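Local coordinates for protein putative PTS system, cellobiose-specific IIA component (Streptococcus mutans, PDB 3L8R) that probably carries phosphate as the IIA component of a cellobiose-type sugar phosphotransferase system, working as a trimer of three-helix subunits, at residues Val25-Ile30 and Ile91-Ala96; Ile31-Asn36 and Leu67-Gln72; Glu43-Met48 and Glu108-Met113; Ser39-Ala44 and Gln61-Glu66; Gly35-Ile40 and Met101-Leu106. One frame throughout, in Å; residues are numbered along the deposited sequence.

Contact 1 (Val25-Ile30 and Ile91-Ala96); sequences VAAFEI and IIMVHA
Ala27 sits at the middle of this contact, its CB directed toward helix 91-118 and meeting three residues there. Among the side chains round Ala27 CB, Ile92 is nearest, with CG2 4.0 Å from Ala27 CB and CG1 hardly farther. Met93 sets off beside the interface; its chain then bends at chi2 and chi3, which brings the CE methyl to 4.1 Å from Ala27 CB. Ala96 completes the set, its CB resting 3.3 Å from Ala27 O. One turn on, Ile30 CG2 packs 3.8 Å from Ala96 CB and also lies against the Ala96 carbonyl. CG2 is the branch anti to the backbone N, on the side of the neighbouring helix. Small alanines suit both backbones here, since the axes approach to 8.7 Å at an angle of 26°. Nearer solvent, Phe28 reaches back with its CZ to Ile92 CD1, 4.4 Å away.

Beyond this shell, Ile31 packs on Ile92 and Ala96, while Ala73 and Leu77 of helix 53-82 touch Ile30 and Met93. Tyr81 of the second subunit lies against Ile92. The same turn of helix 91-118 holds His95, predicted to be the phosphohistidine intermediate, and its side chain takes no part in this apolar seam. The arrangement is that of two near-parallel helices in a three-helix bundle, backing the probable phosphorylation site of a lactose/cellobiose-type IIA protein.

Contact 2 (Ile31-Asn36 and Leu67-Gln72); sequences ILNSGN and LLKAHQ
Ser34 and Asn33 meet Ala70, Leu67 and Lys69 where two antiparallel helices of the three-helix bundle pack, their axes 7.8 Å apart at 149°. The helix carrying 67-72 belongs to a predicted coiled coil.

The apolar contacts are made by small groups. Ser34 CB lies 3.8 Å from Leu67 CD2 and 4.0 Å from Ala70 CB, and Asn33 CB adds a further touch on Ala70 CB at 4.2 Å. Serine and alanine are short enough to allow this close approach, while the leucine, whose CB points away, brings its CD2 branch back to the interface. Leu100 of helix 91-118 packs on both Leu67 and Ala70, adding the third helix to the seam.

The hydroxyl of Ser34 and the ammonium of Lys69 find their partners beyond the two segments. Ser34 OG bonds to His99 ND1, so the hydroxyl is used within the buried centre although only its CB meets helix 53-82. The Lys69 ammonium forms a salt bridge with Glu66, a neighbour on its own helix.

Toward solvent the contact is van der Waals in kind: Asn33 and Lys69 cross at about a right angle, the extended lysine chain passing the amide with Lys69 CB 3.8 Å from Asn33 ND2 and Lys69 CD 4.1 Å from Asn33 OD1.

Contact 3 (Glu43-Met48 and Glu108-Met113); sequences EAFDAM and EVAIEM
Phe45 and Met48 face Ala110 and Met113 across two helix segments that run nearly parallel, at 17°, with axes a generous 10.6 Å apart. Long side chains suit such a separation, and an aromatic ring and two methionines span it. The Phe45 ring reaches over with its far end: CZ lies 3.5 Å from Ala110 CB and 3.7 Å from Val109 O, so the ring tip rests where helix 91-118 is kinked. Its CE1 also meets the CE methyl of Met113 at 3.7 Å, the two side chains crossing at about a right angle. Met113 bends at chi2 and chi3 to bring that methyl to the ring. Met48 extends through chi2 (158°) and turns at chi3, which lays its CE 3.6 Å from Met113 CB, again crosswise, while its sulphur stays near Ala110 O at 4.1 Å. Flexible thioether chains suit a span that needs reach and bends.

Within the subunit, Leu106 packs on Phe45, and Leu114 and Tyr117 on Met48. Met113 touches its counterparts in both other subunits, and Val109 meets Val109 of the second. The apolar layer between two helices of the bundle therefore continues into the centre of the trimer, an interface to which helix 91-118 of each subunit contributes.

Contact 4 (Ser39-Ala44 and Gln61-Glu66); sequences SIVHEA and QEANDE
Ile40 lies across the acidic side chains of the facing helix, crossing both Glu62 and Glu66 at about a right angle, and it presents a different branch to each. Its CD1 end rests on the Glu66 methylene, 3.8 Å from CG, whereas its CG2 methyl meets Glu62 near OE1 at 3.9 Å. Between them Ile40 CB stands 4.1 Å from Ala63 CB. In Ile40, CG1 is anti to the carbonyl carbon (chi1 -63°), the other branch, CG2, anti to the backbone N and 3.9 Å from Ala63 N. A beta-branched residue suits this position because its two arms reach along the partner helix in both directions.

Val41, one residue on, approaches the same alanine with CG2, which lies 3.5 Å from Ala63 CB. Both residues of helix 20-49 thus converge on one small side chain, and alanine suits a point where CA of Ile40 and CA of Ala63 come within 5.4 Å. These helices form the antiparallel hairpin of the three-helix bundle, at 172°, and 61-66 falls within a predicted coiled coil. Inward of this seam, Leu106 and Arg107 of helix 91-118 pack against Val41.

The two glutamates serve the interface differently. Glu66 gives it CG, bending at chi2 (-54°), while its carboxylate is held by Lys69 on its own helix. Glu62, extended beyond CG, brings both its CB and its OE1 to Ile40 CG2; that OE1 stands 5.2 Å from Glu43 OE1, a like-charge pair that Lys59 probably eases through long, weak ion pairs with both.

Contact 5 (Gly35-Ile40 and Met101-Leu106); sequences GNARSI and MTTMTL
Arg38 lays its extended chain across Thr103 and ends beside Thr102, in the tightly packed half of this contact. Its CG is anti to the backbone N (chi1 -153°), and the chain stays extended to NE. At the edge of the guanidinium, NH1 donates to Thr102 OG1 over 2.9 Å, close to linear at 163° and near the plane of the group. The same nitrogen makes a weak, bent bond to Thr103 OG1 at 2.7 Å and 124°. Leu106 CD2 lies over one face of the guanidinium and 3.8 Å from Arg38 CG, covering the aliphatic part too. Threonine suits both places, offering a hydroxyl to the charge and, at Thr103, a methyl to the helix backbone: CG2 is 3.6 Å from Arg38 N.

The other half is looser. Ala37 touches Thr103 CG2 through CB at 4.1 Å. On the exposed flank of helix 20-49, Ser39 OG turns back to its own helix, bonding to Asn36 O.

The buried charge of Arg38 is answered by a salt bridge from NH2 to Glu108 of the second subunit. Thr102 OG1 also bonds to Asp98 O, and Thr105 OG1 bonds to Thr102 OG1 and Arg38 NH2 of the third subunit. A buried arginine-threonine network linking bundle helices to the trimer interface results, next to Asp98, predicted to bind the magnesium ion shared by the three subunits.

In the fold
All five contacts lie on helix 20-49, which pairs with helix 91-118 in contacts 1, 5 and 3 and with helix 53-82 in contacts 2 and 4. Along helix 20-49 they come in the order 1, 2, 5, 4, 3, and contacts 2, 4 and 5 lie near one another, with centres 7 to 10 Å apart and side chains touching. Contacts 1 and 3, 25 Å apart between centres, lie on opposite sides of the chain's centre. Contact 4 is nested within the loop closed by contact 2, which is nested in that of contact 1. Contacts 1, 3, 4 and 5 reach the second subunit; contact 2 touches no other chain. The predicted sites lie near contacts 1, 2 and 5.

Contact 1 (Val25-Ile30 and Ile91-Ala96)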
# COMPACT_ATOMS: atom_id res chain seq x y z
N VAL A 25 13.37 -16.75 -5.33
CA VAL A 25 14.56 -15.97 -4.95
C VAL A 25 14.22 -14.49 -5.03
O VAL A 25 14.29 -13.79 -4.01
CB VAL A 25 15.78 -16.24 -5.85
CG1 VAL A 25 17.03 -15.52 -5.30
CG2 VAL A 25 16.04 -17.71 -5.91
N ALA A 26 13.83 -14.03 -6.23
CA ALA A 26 13.30 -12.69 -6.49
C ALA A 26 12.30 -12.23 -5.43
O ALA A 26 12.41 -11.14 -4.92
CB ALA A 26 12.65 -12.64 -7.87
N ALA A 27 11.36 -13.08 -5.06
CA ALA A 27 10.36 -12.64 -4.12
C ALA A 27 10.98 -12.41 -2.76
O ALA A 27 10.55 -11.55 -2.02
CB ALA A 27 9.23 -13.63 -4.03
N PHE A 28 12.00 -13.19 -2.43
CA PHE A 28 12.53 -13.12 -1.11
C PHE A 28 13.48 -11.96 -1.02
O PHE A 28 13.58 -11.29 0.01
CB PHE A 28 13.14 -14.48 -0.67
CG PHE A 28 12.20 -15.27 0.21
CD1 PHE A 28 11.90 -14.80 1.52
CD2 PHE A 28 11.57 -16.43 -0.27
CE1 PHE A 28 10.99 -15.47 2.33
CE2 PHE A 28 10.65 -17.15 0.53
CZ PHE A 28 10.36 -16.67 1.84
N GLU A 29 14.13 -11.69 -2.14
CA GLU A 29 14.97 -10.53 -2.28
C GLU A 29 14.16 -9.25 -2.04
O GLU A 29 14.59 -8.34 -1.31
CB GLU A 29 15.54 -10.52 -3.70
CG GLU A 29 16.84 -9.79 -3.81
CD GLU A 29 17.38 -9.73 -5.21
OE1 GLU A 29 16.83 -10.40 -6.12
OE2 GLU A 29 18.37 -9.00 -5.41
N ILE A 30 12.97 -9.19 -2.63
CA ILE A 30 12.09 -8.07 -2.46
C ILE A 30 11.61 -7.96 -1.00
O ILE A 30 11.85 -6.96 -0.34
CB ILE A 30 10.93 -8.13 -3.50
CG1 ILE A 30 11.49 -7.94 -4.94
CG2 ILE A 30 9.84 -7.10 -3.16
CD1 ILE A 30 10.52 -8.32 -6.07
N ILE A 91 1.29 -16.28 -4.49
CA ILE A 91 1.04 -15.40 -3.37
C ILE A 91 2.30 -14.74 -2.82
O ILE A 91 2.25 -13.59 -2.48
CB ILE A 91 0.34 -16.04 -2.14
CG1 ILE A 91 0.88 -17.44 -1.83
CG2 ILE A 91 -1.11 -15.95 -2.28
CD1 ILE A 91 0.30 -18.56 -2.74
N ILE A 92 3.39 -15.48 -2.73
CA ILE A 92 4.62 -14.97 -2.18
C ILE A 92 5.05 -13.75 -2.97
O ILE A 92 5.49 -12.74 -2.40
CB ILE A 92 5.75 -16.06 -2.06
CG1 ILE A 92 6.88 -15.52 -1.21
CG2 ILE A 92 6.38 -16.44 -3.42
CD1 ILE A 92 6.52 -15.27 0.26
N MET A 93 4.89 -13.81 -4.27
CA MET A 93 5.21 -12.63 -5.07
C MET A 93 4.26 -11.47 -4.78
O MET A 93 4.70 -10.34 -4.59
CB MET A 93 5.19 -12.95 -6.56
CG MET A 93 5.66 -11.77 -7.35
SD MET A 93 7.46 -11.53 -7.23
CE MET A 93 8.04 -13.08 -7.96
N VAL A 94 2.95 -11.74 -4.76
CA VAL A 94 1.98 -10.72 -4.43
C VAL A 94 2.39 -10.06 -3.12
O VAL A 94 2.30 -8.82 -2.95
CB VAL A 94 0.58 -11.28 -4.30
CG1 VAL A 94 -0.45 -10.17 -4.04
CG2 VAL A 94 0.20 -12.08 -5.55
N HIS A 95 2.88 -10.88 -2.21
CA HIS A 95 3.10 -10.43 -0.85
C HIS A 95 4.30 -9.55 -0.84
O HIS A 95 4.27 -8.49 -0.26
CB HIS A 95 3.34 -11.62 0.06
CG HIS A 95 3.62 -11.24 1.48
ND1 HIS A 95 2.75 -10.47 2.22
CD2 HIS A 95 4.64 -11.56 2.31
CE1 HIS A 95 3.24 -10.30 3.43
NE2 HIS A 95 4.39 -10.94 3.51
N ALA A 96 5.37 -10.02 -1.51
CA ALA A 96 6.59 -9.26 -1.74
C ALA A 96 6.33 -7.91 -2.45
O ALA A 96 6.79 -6.86 -1.98
CB ALA A 96 7.57 -10.11 -2.52

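Contact 2 (Ile31-Asn36 and Leu67-Gln72)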
# COMPACT_ATOMS: atom_id res chain seq x y z
N ILE A 31 10.98 -8.99 -0.47
CA ILE A 31 10.61 -9.01 0.96
C ILE A 31 11.74 -8.68 1.94
O ILE A 31 11.55 -7.85 2.82
CB ILE A 31 10.05 -10.37 1.36
CG1 ILE A 31 8.85 -10.71 0.50
CG2 ILE A 31 9.64 -10.34 2.78
CD1 ILE A 31 8.60 -12.17 0.31
N LEU A 32 12.90 -9.34 1.81
CA LEU A 32 13.98 -9.04 2.77
C LEU A 32 14.46 -7.61 2.71
O LEU A 32 14.61 -6.97 3.75
CB LEU A 32 15.20 -9.98 2.65
CG LEU A 32 14.86 -11.34 3.30
CD1 LEU A 32 15.68 -12.49 2.69
CD2 LEU A 32 14.99 -11.27 4.83
N ASN A 33 14.74 -7.12 1.49
CA ASN A 33 15.23 -5.76 1.36
C ASN A 33 14.18 -4.72 1.65
O ASN A 33 14.49 -3.66 2.20
CB ASN A 33 15.88 -5.54 0.01
CG ASN A 33 17.20 -6.28 -0.12
OD1 ASN A 33 18.02 -6.27 0.80
ND2 ASN A 33 17.41 -6.92 -1.28
N SER A 34 12.94 -4.99 1.33
CA SER A 34 11.96 -3.97 1.65
C SER A 34 11.60 -4.02 3.12
O SER A 34 11.41 -2.97 3.74
CB SER A 34 10.76 -3.95 0.67
OG SER A 34 9.69 -4.81 1.08
N GLY A 35 11.63 -5.23 3.71
CA GLY A 35 11.44 -5.40 5.17
C GLY A 35 12.47 -4.57 5.92
O GLY A 35 12.16 -3.81 6.84
N ASN A 36 13.72 -4.67 5.51
CA ASN A 36 14.77 -3.89 6.11
C ASN A 36 14.52 -2.40 5.93
O ASN A 36 14.65 -1.61 6.88
CB ASN A 36 16.11 -4.26 5.50
CG ASN A 36 17.27 -3.69 6.29
OD1 ASN A 36 18.31 -3.35 5.73
ND2 ASN A 36 17.12 -3.61 7.59
N LEU A 67 15.58 0.15 -0.20
CA LEU A 67 14.40 0.04 -1.03
C LEU A 67 14.78 -0.11 -2.48
O LEU A 67 14.25 -0.98 -3.16
CB LEU A 67 13.47 1.24 -0.85
CG LEU A 67 12.16 1.07 -0.11
CD1 LEU A 67 11.22 2.15 -0.65
CD2 LEU A 67 11.55 -0.33 -0.31
N LEU A 68 15.73 0.69 -2.94
CA LEU A 68 16.20 0.60 -4.32
C LEU A 68 16.55 -0.81 -4.78
O LEU A 68 16.26 -1.18 -5.93
CB LEU A 68 17.40 1.52 -4.56
CG LEU A 68 17.37 2.07 -5.98
CD1 LEU A 68 16.77 3.51 -5.92
CD2 LEU A 68 18.78 2.00 -6.70
N LYS A 69 17.14 -1.60 -3.88
CA LYS A 69 17.48 -2.98 -4.25
C LYS A 69 16.22 -3.75 -4.55
O LYS A 69 16.18 -4.56 -5.52
CB LYS A 69 18.29 -3.69 -3.18
CG LYS A 69 19.60 -3.01 -2.80
CD LYS A 69 20.14 -3.60 -1.51
CE LYS A 69 21.53 -2.99 -1.16
NZ LYS A 69 22.07 -3.63 0.08
N ALA A 70 15.18 -3.47 -3.74
CA ALA A 70 13.87 -4.10 -3.90
C ALA A 70 13.18 -3.61 -5.16
O ALA A 70 12.69 -4.44 -5.95
CB ALA A 70 13.00 -3.93 -2.65
N HIS A 71 13.17 -2.30 -5.38
CA HIS A 71 12.57 -1.76 -6.61
C HIS A 71 13.27 -2.36 -7.84
O HIS A 71 12.60 -2.75 -8.80
CB HIS A 71 12.56 -0.21 -6.66
CG HIS A 71 11.26 0.42 -6.22
ND1 HIS A 71 10.08 0.26 -6.93
CD2 HIS A 71 10.95 1.21 -5.16
CE1 HIS A 71 9.09 0.90 -6.30
NE2 HIS A 71 9.59 1.48 -5.22
N GLN A 72 14.59 -2.48 -7.82
CA GLN A 72 15.32 -3.02 -8.96
C GLN A 72 14.84 -4.41 -9.30
O GLN A 72 14.60 -4.74 -10.47
CB GLN A 72 16.82 -3.09 -8.68
CG GLN A 72 17.67 -3.36 -9.91
CD GLN A 72 17.57 -2.23 -10.97
OE1 GLN A 72 16.95 -2.39 -12.03
NE2 GLN A 72 18.16 -1.07 -10.67

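Contact 3 (Glu43-Met48 and Glu108-Met113)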
# COMPACT_ATOMS: atom_id res chain seq x y z
N GLU A 43 12.78 3.58 12.12
CA GLU A 43 13.88 4.33 12.75
C GLU A 43 13.73 5.82 12.48
O GLU A 43 13.63 6.61 13.43
CB GLU A 43 15.25 3.81 12.31
CG GLU A 43 15.52 2.36 12.66
CD GLU A 43 16.99 2.01 12.61
OE1 GLU A 43 17.49 1.47 11.62
OE2 GLU A 43 17.67 2.30 13.62
N ALA A 44 13.59 6.21 11.22
CA ALA A 44 13.38 7.64 10.95
C ALA A 44 12.18 8.17 11.73
O ALA A 44 12.24 9.29 12.25
CB ALA A 44 13.27 7.94 9.49
N PHE A 45 11.08 7.40 11.83
CA PHE A 45 9.98 7.86 12.67
C PHE A 45 10.36 7.96 14.15
O PHE A 45 9.86 8.82 14.86
CB PHE A 45 8.74 7.00 12.52
CG PHE A 45 7.95 7.27 11.27
CD1 PHE A 45 7.44 8.57 11.00
CD2 PHE A 45 7.68 6.25 10.37
CE1 PHE A 45 6.69 8.82 9.86
CE2 PHE A 45 6.94 6.51 9.24
CZ PHE A 45 6.43 7.79 8.98
N ASP A 46 11.20 7.07 14.65
CA ASP A 46 11.53 7.15 16.07
C ASP A 46 12.39 8.41 16.29
O ASP A 46 12.25 9.10 17.30
CB ASP A 46 12.27 5.90 16.58
CG ASP A 46 11.53 4.57 16.32
OD1 ASP A 46 10.32 4.41 16.64
OD2 ASP A 46 12.20 3.64 15.81
N ALA A 47 13.25 8.70 15.31
CA ALA A 47 14.22 9.80 15.38
C ALA A 47 13.56 11.14 15.19
O ALA A 47 14.04 12.13 15.75
CB ALA A 47 15.39 9.62 14.38
N MET A 48 12.49 11.17 14.39
CA MET A 48 11.59 12.33 14.33
C MET A 48 11.01 12.59 15.72
O MET A 48 11.02 13.71 16.21
CB MET A 48 10.43 12.07 13.35
CG MET A 48 10.66 12.63 11.95
SD MET A 48 9.67 11.87 10.62
CE MET A 48 8.06 12.23 11.21
N GLU A 108 7.50 7.64 1.57
CA GLU A 108 6.91 8.85 1.04
C GLU A 108 6.21 9.61 2.14
O GLU A 108 6.44 10.81 2.31
CB GLU A 108 5.93 8.55 -0.07
CG GLU A 108 6.62 8.24 -1.39
CD GLU A 108 5.68 7.87 -2.51
OE1 GLU A 108 4.59 8.47 -2.67
OE2 GLU A 108 6.02 6.99 -3.28
N VAL A 109 5.33 8.96 2.89
CA VAL A 109 4.86 9.65 4.07
C VAL A 109 5.96 9.49 5.06
O VAL A 109 6.44 8.39 5.31
CB VAL A 109 3.42 9.23 4.55
CG1 VAL A 109 2.78 8.16 3.68
CG2 VAL A 109 3.32 9.01 6.06
N ALA A 110 6.45 10.55 5.63
CA ALA A 110 7.67 10.33 6.41
C ALA A 110 8.61 11.30 5.86
O ALA A 110 9.06 12.15 6.60
CB ALA A 110 8.25 8.96 6.27
N ILE A 111 8.85 11.24 4.54
CA ILE A 111 9.56 12.35 3.91
C ILE A 111 8.72 13.60 4.19
O ILE A 111 9.25 14.61 4.62
CB ILE A 111 9.78 12.15 2.42
CG1 ILE A 111 10.87 11.10 2.19
CG2 ILE A 111 10.20 13.47 1.80
CD1 ILE A 111 11.00 10.64 0.69
N GLU A 112 7.41 13.50 3.99
CA GLU A 112 6.53 14.64 4.22
C GLU A 112 6.43 14.95 5.71
O GLU A 112 6.42 16.09 6.15
CB GLU A 112 5.15 14.38 3.63
CG GLU A 112 5.12 14.22 2.10
CD GLU A 112 5.92 15.30 1.35
OE1 GLU A 112 6.61 14.95 0.37
OE2 GLU A 112 5.88 16.48 1.76
N MET A 113 6.42 13.91 6.51
CA MET A 113 6.14 14.10 7.89
C MET A 113 7.30 14.70 8.60
O MET A 113 7.13 15.44 9.56
CB MET A 113 5.72 12.78 8.48
CG MET A 113 4.25 12.56 8.29
SD MET A 113 3.58 11.96 9.83
CE MET A 113 3.36 10.27 9.33

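Contact 4 (Ser39-Ala44 and Gln61-Glu66)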
# COMPACT_ATOMS: atom_id res chain seq x y z
N SER A 39 12.01 -1.20 8.30
CA SER A 39 12.42 -0.97 9.68
C SER A 39 13.23 0.30 9.75
O SER A 39 13.21 0.99 10.76
CB SER A 39 13.18 -2.15 10.25
OG SER A 39 14.50 -2.21 9.73
N ILE A 40 13.93 0.63 8.68
CA ILE A 40 14.74 1.83 8.74
C ILE A 40 13.84 3.04 8.70
O ILE A 40 14.11 4.07 9.38
CB ILE A 40 15.84 1.91 7.67
CG1 ILE A 40 16.85 0.77 7.83
CG2 ILE A 40 16.61 3.19 7.83
CD1 ILE A 40 17.47 0.37 6.53
N VAL A 41 12.77 2.93 7.92
CA VAL A 41 11.86 4.06 7.88
C VAL A 41 11.31 4.31 9.27
O VAL A 41 11.18 5.48 9.69
CB VAL A 41 10.72 3.88 6.88
CG1 VAL A 41 9.70 5.00 7.07
CG2 VAL A 41 11.25 3.87 5.47
N HIS A 42 10.97 3.23 9.98
CA HIS A 42 10.48 3.34 11.36
C HIS A 42 11.53 3.95 12.29
O HIS A 42 11.21 4.79 13.10
CB HIS A 42 9.98 2.02 11.90
CG HIS A 42 8.58 1.72 11.50
ND1 HIS A 42 7.51 2.39 12.03
CD2 HIS A 42 8.08 0.84 10.59
CE1 HIS A 42 6.39 1.94 11.48
NE2 HIS A 42 6.71 1.00 10.60
N GLU A 43 12.78 3.58 12.12
CA GLU A 43 13.88 4.33 12.75
C GLU A 43 13.73 5.82 12.48
O GLU A 43 13.63 6.61 13.43
CB GLU A 43 15.25 3.81 12.31
CG GLU A 43 15.52 2.36 12.66
CD GLU A 43 16.99 2.01 12.61
OE1 GLU A 43 17.49 1.47 11.62
OE2 GLU A 43 17.67 2.30 13.62
N ALA A 44 13.59 6.21 11.22
CA ALA A 44 13.38 7.64 10.95
C ALA A 44 12.18 8.17 11.73
O ALA A 44 12.24 9.29 12.25
CB ALA A 44 13.27 7.94 9.49
N GLN A 61 17.24 8.27 3.87
CA GLN A 61 18.09 7.98 2.72
C GLN A 61 18.64 6.54 2.72
O GLN A 61 18.81 5.91 1.65
CB GLN A 61 19.24 9.01 2.60
CG GLN A 61 19.87 9.01 1.22
CD GLN A 61 21.26 9.68 1.13
OE1 GLN A 61 21.88 9.69 0.05
NE2 GLN A 61 21.75 10.23 2.25
N GLU A 62 18.94 6.00 3.90
CA GLU A 62 19.36 4.61 3.95
C GLU A 62 18.23 3.72 3.52
O GLU A 62 18.46 2.75 2.82
CB GLU A 62 19.63 4.18 5.37
CG GLU A 62 20.96 4.41 5.86
CD GLU A 62 20.96 4.23 7.33
OE1 GLU A 62 20.54 3.11 7.80
OE2 GLU A 62 21.36 5.20 8.01
N ALA A 63 17.04 4.01 4.03
CA ALA A 63 15.84 3.24 3.69
C ALA A 63 15.75 3.21 2.19
O ALA A 63 15.59 2.16 1.59
CB ALA A 63 14.56 3.88 4.30
N ASN A 64 15.89 4.37 1.58
CA ASN A 64 15.98 4.44 0.13
C ASN A 64 17.09 3.56 -0.49
O ASN A 64 16.82 2.82 -1.44
CB ASN A 64 16.09 5.89 -0.34
CG ASN A 64 15.42 6.10 -1.69
OD1 ASN A 64 16.00 6.72 -2.56
ND2 ASN A 64 14.20 5.57 -1.87
N ASP A 65 18.31 3.61 0.06
CA ASP A 65 19.36 2.74 -0.44
C ASP A 65 18.91 1.30 -0.49
O ASP A 65 19.17 0.60 -1.47
CB ASP A 65 20.63 2.80 0.42
CG ASP A 65 21.35 4.12 0.31
OD1 ASP A 65 21.19 4.81 -0.74
OD2 ASP A 65 22.05 4.46 1.32
N GLU A 66 18.25 0.84 0.58
CA GLU A 66 17.75 -0.52 0.63
C GLU A 66 16.55 -0.77 -0.27
O GLU A 66 16.49 -1.77 -1.03
CB GLU A 66 17.44 -0.92 2.06
CG GLU A 66 18.56 -0.57 2.98
CD GLU A 66 19.91 -1.14 2.53
OE1 GLU A 66 20.00 -2.06 1.68
OE2 GLU A 66 20.91 -0.64 3.07

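Contact 5 (Gly35-Ile40 and Met101-Leu106)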
# COMPACT_ATOMS: atom_id res chain seq x y z
N GLY A 35 11.63 -5.23 3.71
CA GLY A 35 11.44 -5.40 5.17
C GLY A 35 12.47 -4.57 5.92
O GLY A 35 12.16 -3.81 6.84
N ASN A 36 13.72 -4.67 5.51
CA ASN A 36 14.77 -3.89 6.11
C ASN A 36 14.52 -2.40 5.93
O ASN A 36 14.65 -1.61 6.88
CB ASN A 36 16.11 -4.26 5.50
CG ASN A 36 17.27 -3.69 6.29
OD1 ASN A 36 18.31 -3.35 5.73
ND2 ASN A 36 17.12 -3.61 7.59
N ALA A 37 14.13 -2.00 4.71
CA ALA A 37 13.91 -0.58 4.44
C ALA A 37 12.76 -0.13 5.29
O ALA A 37 12.78 0.98 5.82
CB ALA A 37 13.65 -0.30 2.94
N ARG A 38 11.76 -0.99 5.49
CA ARG A 38 10.68 -0.58 6.36
C ARG A 38 11.13 -0.35 7.78
O ARG A 38 10.66 0.57 8.43
CB ARG A 38 9.49 -1.53 6.35
CG ARG A 38 8.21 -0.80 6.71
CD ARG A 38 7.07 -1.84 6.95
NE ARG A 38 5.75 -1.25 6.86
CZ ARG A 38 5.01 -1.19 5.75
NH1 ARG A 38 5.40 -1.71 4.60
NH2 ARG A 38 3.82 -0.64 5.85
N SER A 39 12.01 -1.20 8.30
CA SER A 39 12.42 -0.97 9.68
C SER A 39 13.23 0.30 9.75
O SER A 39 13.21 0.99 10.76
CB SER A 39 13.18 -2.15 10.25
OG SER A 39 14.50 -2.21 9.73
N ILE A 40 13.93 0.63 8.68
CA ILE A 40 14.74 1.83 8.74
C ILE A 40 13.84 3.04 8.70
O ILE A 40 14.11 4.07 9.38
CB ILE A 40 15.84 1.91 7.67
CG1 ILE A 40 16.85 0.77 7.83
CG2 ILE A 40 16.61 3.19 7.83
CD1 ILE A 40 17.47 0.37 6.53
N MET A 101 5.68 -2.05 -2.34
CA MET A 101 4.93 -0.85 -2.68
C MET A 101 4.36 -0.17 -1.43
O MET A 101 4.30 1.05 -1.39
CB MET A 101 3.84 -1.17 -3.70
CG MET A 101 4.37 -1.78 -5.05
SD MET A 101 5.20 -0.56 -6.18
CE MET A 101 3.79 0.55 -6.53
N THR A 102 4.01 -0.90 -0.37
CA THR A 102 3.58 -0.18 0.81
C THR A 102 4.75 0.46 1.52
O THR A 102 4.64 1.53 2.13
CB THR A 102 2.69 -0.97 1.79
OG1 THR A 102 3.45 -1.99 2.48
CG2 THR A 102 1.47 -1.60 1.10
N THR A 103 5.91 -0.17 1.39
CA THR A 103 7.09 0.36 2.05
C THR A 103 7.54 1.63 1.35
O THR A 103 7.86 2.63 2.01
CB THR A 103 8.19 -0.74 2.26
OG1 THR A 103 7.71 -1.68 3.23
CG2 THR A 103 9.52 -0.13 2.79
N MET A 104 7.49 1.65 0.02
CA MET A 104 7.68 2.92 -0.71
C MET A 104 6.69 4.01 -0.26
O MET A 104 7.09 5.10 0.11
CB MET A 104 7.49 2.69 -2.20
CG MET A 104 7.44 3.98 -3.06
SD MET A 104 7.28 3.45 -4.81
CE MET A 104 5.47 3.42 -4.99
N THR A 105 5.40 3.69 -0.29
CA THR A 105 4.40 4.62 0.17
C THR A 105 4.74 5.10 1.59
O THR A 105 4.63 6.29 1.88
CB THR A 105 2.99 3.99 0.20
OG1 THR A 105 2.71 3.32 -1.05
CG2 THR A 105 1.95 5.05 0.45
N LEU A 106 5.17 4.18 2.46
CA LEU A 106 5.46 4.58 3.82
C LEU A 106 6.67 5.53 3.87
O LEU A 106 6.63 6.47 4.64
CB LEU A 106 5.66 3.38 4.73
CG LEU A 106 5.85 3.72 6.21
CD1 LEU A 106 4.52 4.16 6.85
CD2 LEU A 106 6.49 2.61 6.99